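Local coordinates for hypothetical protein PA5202 (Pseudomonas aeruginosa, PDB 1ZKI) that adopts the hotdog fold of thioesterases and probably hydrolyses acyl-CoA thioesters, at residues N84-V89 against D118-K123. Residues are numbered along the deposited sequence; the frame is centred on the assembly and turned at random. Where two conformers were deposited one is given.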
ATOM      1  N   ASN A  84       7.509   2.992   0.201  1.00  9.54           N
ATOM      2  CA  ASN A  84       8.156   3.446  -1.036  1.00 10.44           C
ATOM      3  C   ASN A  84       8.387   4.929  -0.936  1.00 11.34           C
ATOM      4  O   ASN A  84       7.496   5.667  -0.514  1.00 11.61           O
ATOM      5  CB  ASN A  84       7.276   3.203  -2.258  1.00 10.16           C
ATOM      6  CG  ASN A  84       7.541   1.878  -2.897  1.00 10.99           C
ATOM      7  OD1 ASN A  84       8.294   1.777  -3.892  1.00 14.87           O
ATOM      8  ND2 ASN A  84       6.962   0.852  -2.331  1.00  8.80           N
ATOM      9  N   TYR A  85       9.570   5.356  -1.352  1.00 11.55           N
ATOM     10  CA  TYR A  85       9.914   6.779  -1.395  1.00 11.82           C
ATOM     11  C   TYR A  85       9.765   7.263  -2.815  1.00 12.04           C
ATOM     12  O   TYR A  85      10.375   6.708  -3.743  1.00 11.78           O
ATOM     13  CB  TYR A  85      11.358   6.969  -0.932  1.00 12.20           C
ATOM     14  CG  TYR A  85      11.549   6.528   0.494  1.00 13.07           C
ATOM     15  CD1 TYR A  85      11.101   7.333   1.543  1.00 12.10           C
ATOM     16  CD2 TYR A  85      12.157   5.310   0.792  1.00 12.93           C
ATOM     17  CE1 TYR A  85      11.256   6.932   2.878  1.00 13.90           C
ATOM     18  CE2 TYR A  85      12.330   4.896   2.130  1.00 12.83           C
ATOM     19  CZ  TYR A  85      11.867   5.714   3.157  1.00 13.24           C
ATOM     20  OH  TYR A  85      12.042   5.323   4.466  1.00 16.01           O
ATOM     21  N   ILE A  86       8.968   8.300  -2.994  1.00 12.70           N
ATOM     22  CA  ILE A  86       8.619   8.700  -4.359  1.00 14.08           C
ATOM     23  C   ILE A  86       9.370   9.947  -4.787  1.00 14.50           C
ATOM     24  O   ILE A  86       9.951   9.989  -5.884  1.00 14.72           O
ATOM     25  CB  ILE A  86       7.085   8.811  -4.518  1.00 14.38           C
ATOM     26  CG1 ILE A  86       6.513   7.379  -4.539  1.00 17.94           C
ATOM     27  CG2 ILE A  86       6.719   9.594  -5.795  1.00 14.83           C
ATOM     28  CD1 ILE A  86       5.074   7.270  -4.156  1.00 21.67           C
ATOM     29  N   ARG A  87       9.363  10.976  -3.950  1.00 14.56           N
ATOM     30  CA  ARG A  87      10.251  12.110  -4.229  1.00 15.79           C
ATOM     31  C   ARG A  87      10.731  12.799  -2.970  1.00 15.28           C
ATOM     32  O   ARG A  87      10.144  12.605  -1.905  1.00 15.64           O
ATOM     33  CB  ARG A  87       9.559  13.122  -5.120  1.00 16.28           C
ATOM     34  CG  ARG A  87       8.283  13.723  -4.525  1.00 16.70           C
ATOM     35  CD  ARG A  87       7.720  14.710  -5.541  1.00 17.87           C
ATOM     36  NE  ARG A  87       8.567  15.899  -5.624  1.00 18.79           N
ATOM     37  CZ  ARG A  87       8.243  17.038  -6.233  1.00 16.73           C
ATOM     38  NH1 ARG A  87       7.063  17.183  -6.829  1.00 15.40           N
ATOM     39  NH2 ARG A  87       9.098  18.052  -6.200  1.00 14.87           N
ATOM     40  N   ALA A  88      11.786  13.601  -3.123  1.00 14.67           N
ATOM     41  CA  ALA A  88      12.472  14.223  -1.994  1.00 14.55           C
ATOM     42  C   ALA A  88      11.743  15.471  -1.527  1.00 14.76           C
ATOM     43  O   ALA A  88      11.141  16.199  -2.334  1.00 14.71           O
ATOM     44  CB  ALA A  88      13.906  14.590  -2.383  1.00 14.53           C
ATOM     45  N   VAL A  89      11.842  15.733  -0.229  1.00 14.96           N
ATOM     46  CA  VAL A  89      11.296  16.942   0.387  1.00 16.05           C
ATOM     47  C   VAL A  89      12.457  17.815   0.894  1.00 16.35           C
ATOM     48  O   VAL A  89      13.276  17.355   1.670  1.00 16.10           O
ATOM     49  CB  VAL A  89      10.363  16.585   1.583  1.00 16.46           C
ATOM     50  CG1 VAL A  89       9.859  17.859   2.292  1.00 17.60           C
ATOM     51  CG2 VAL A  89       9.202  15.740   1.118  1.00 19.00           C
ATOM     52  N   ASP A 118      -0.173  18.665  -3.467  0.50 16.59           N
ATOM     53  CA  ASP A 118      -0.385  17.739  -4.593  0.50 16.86           C
ATOM     54  C   ASP A 118       0.887  16.969  -4.989  0.50 16.49           C
ATOM     55  O   ASP A 118       0.993  16.450  -6.109  0.50 16.37           O
ATOM     56  CB  ASP A 118      -0.973  18.477  -5.812  0.50 17.07           C
ATOM     57  CG  ASP A 118       0.060  19.321  -6.566  0.50 18.20           C
ATOM     58  OD1 ASP A 118       1.080  19.712  -5.974  0.50 19.83           O
ATOM     59  OD2 ASP A 118      -0.156  19.599  -7.771  0.50 20.44           O
ATOM     60  N   LYS A 119       1.852  16.909  -4.077  1.00 15.84           N
ATOM     61  CA  LYS A 119       3.044  16.102  -4.296  1.00 15.72           C
ATOM     62  C   LYS A 119       2.983  14.843  -3.437  1.00 14.63           C
ATOM     63  O   LYS A 119       2.961  14.929  -2.205  1.00 14.07           O
ATOM     64  CB  LYS A 119       4.315  16.898  -3.990  1.00 15.46           C
ATOM     65  CG  LYS A 119       4.365  18.301  -4.623  1.00 19.30           C
ATOM     66  CD  LYS A 119       5.565  19.035  -4.066  1.00 25.42           C
ATOM     67  CE  LYS A 119       5.385  20.533  -4.156  1.00 29.84           C
ATOM     68  NZ  LYS A 119       6.226  21.197  -3.121  1.00 32.27           N
ATOM     69  N   LEU A 120       2.961  13.672  -4.081  1.00 13.75           N
ATOM     70  CA  LEU A 120       3.072  12.412  -3.343  1.00 13.06           C
ATOM     71  C   LEU A 120       4.530  12.157  -3.006  1.00 12.51           C
ATOM     72  O   LEU A 120       5.379  12.053  -3.904  1.00 13.75           O
ATOM     73  CB  LEU A 120       2.489  11.239  -4.142  1.00 13.30           C
ATOM     74  CG  LEU A 120       2.524   9.872  -3.460  1.00 14.34           C
ATOM     75  CD1 LEU A 120       1.750   9.846  -2.153  1.00 15.56           C
ATOM     76  CD2 LEU A 120       1.989   8.777  -4.417  1.00 14.65           C
ATOM     77  N   VAL A 121       4.814  12.075  -1.712  1.00 11.26           N
ATOM     78  CA  VAL A 121       6.189  11.915  -1.234  1.00 11.47           C
ATOM     79  C   VAL A 121       6.521  10.452  -0.924  1.00 11.75           C
ATOM     80  O   VAL A 121       7.613   9.962  -1.276  1.00 11.85           O
ATOM     81  CB  VAL A 121       6.439  12.802   0.019  1.00 11.98           C
ATOM     82  CG1 VAL A 121       7.779  12.464   0.698  1.00 12.93           C
ATOM     83  CG2 VAL A 121       6.392  14.297  -0.390  1.00 12.36           C
ATOM     84  N   ALA A 122       5.609   9.764  -0.240  1.00 11.61           N
ATOM     85  CA  ALA A 122       5.864   8.346   0.122  1.00 11.30           C
ATOM     86  C   ALA A 122       4.541   7.619   0.303  1.00 11.85           C
ATOM     87  O   ALA A 122       3.502   8.246   0.497  1.00 11.59           O
ATOM     88  CB  ALA A 122       6.706   8.256   1.404  1.00 11.40           C
ATOM     89  N   LYS A 123       4.582   6.298   0.203  1.00 11.24           N
ATOM     90  CA  LYS A 123       3.377   5.487   0.352  1.00 12.03           C
ATOM     91  C   LYS A 123       3.816   4.220   1.060  1.00 11.55           C
ATOM     92  O   LYS A 123       4.914   3.708   0.801  1.00 11.20           O
ATOM     93  CB  LYS A 123       2.790   5.121  -1.014  1.00 12.88           C
ATOM     94  CG  LYS A 123       1.485   4.301  -0.934  1.00 15.72           C
ATOM     95  CD  LYS A 123       0.291   5.238  -0.695  1.00 20.70           C
ATOM     96  CE  LYS A 123      -0.830   4.591   0.125  1.00 25.04           C
ATOM     97  NZ  LYS A 123      -1.666   3.671  -0.642  1.00 27.06           N
TER
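Asn84 and Lys123 form an antiparallel hydrogen-bonded pair where strand 76-85 ends beside strand 119-130. Asn84 N donates to Lys123 O at 2.8 Å, almost straight at 175°, and Lys123 N returns a bond to Asn84 O. Tyr85 and Ala122 follow as the non-hydrogen-bonded pair, with a CA-H...O contact from Ala122 CA to Asn84 O. Beyond them, Ile86 N donates to Val121 O at 2.7 Å. Arg87 N adds a weak bond to Val121 O at 3.4 Å. Strand 119-130 carries a classic beta bulge here, with Val121 and Ala122 set opposite the single Val114 of strand 107-116.

The main apolar contacts lie past the paired residues. Ile86 CD1 meets Leu120 CD2 at 3.4 Å, a tight fit. Val89 CG2 lies 3.5 Å from Val121 CG2 and also meets Val121 CG1; the two side chains cross at about a right angle. His102 and Leu101 of the second subunit pack on Ile86 and Leu120 respectively, and Leu54 of helix 51-70 packs on Val121.

Two side chains lie against the carbonyl oxygen of Leu120. Ile86 CG2 touches it, and so does Arg87 CG, which sits between its own backbone N and carbonyl carbon (chi1 60°). The aliphatic chain of Lys119 meets the guanidinium of Arg87: Lys119 CD sits over one face near its rim, 3.6 Å from Arg87 NH1. Lys119 NZ instead bonds Gln116 OE1.

Backbone hydrogen bonds thus fix the strand ends of this hotdog sheet. Val121 O takes two N-H groups as regular pairing stops. Beyond it the contact rests on van der Waals packing, with no salt bridge between the segments.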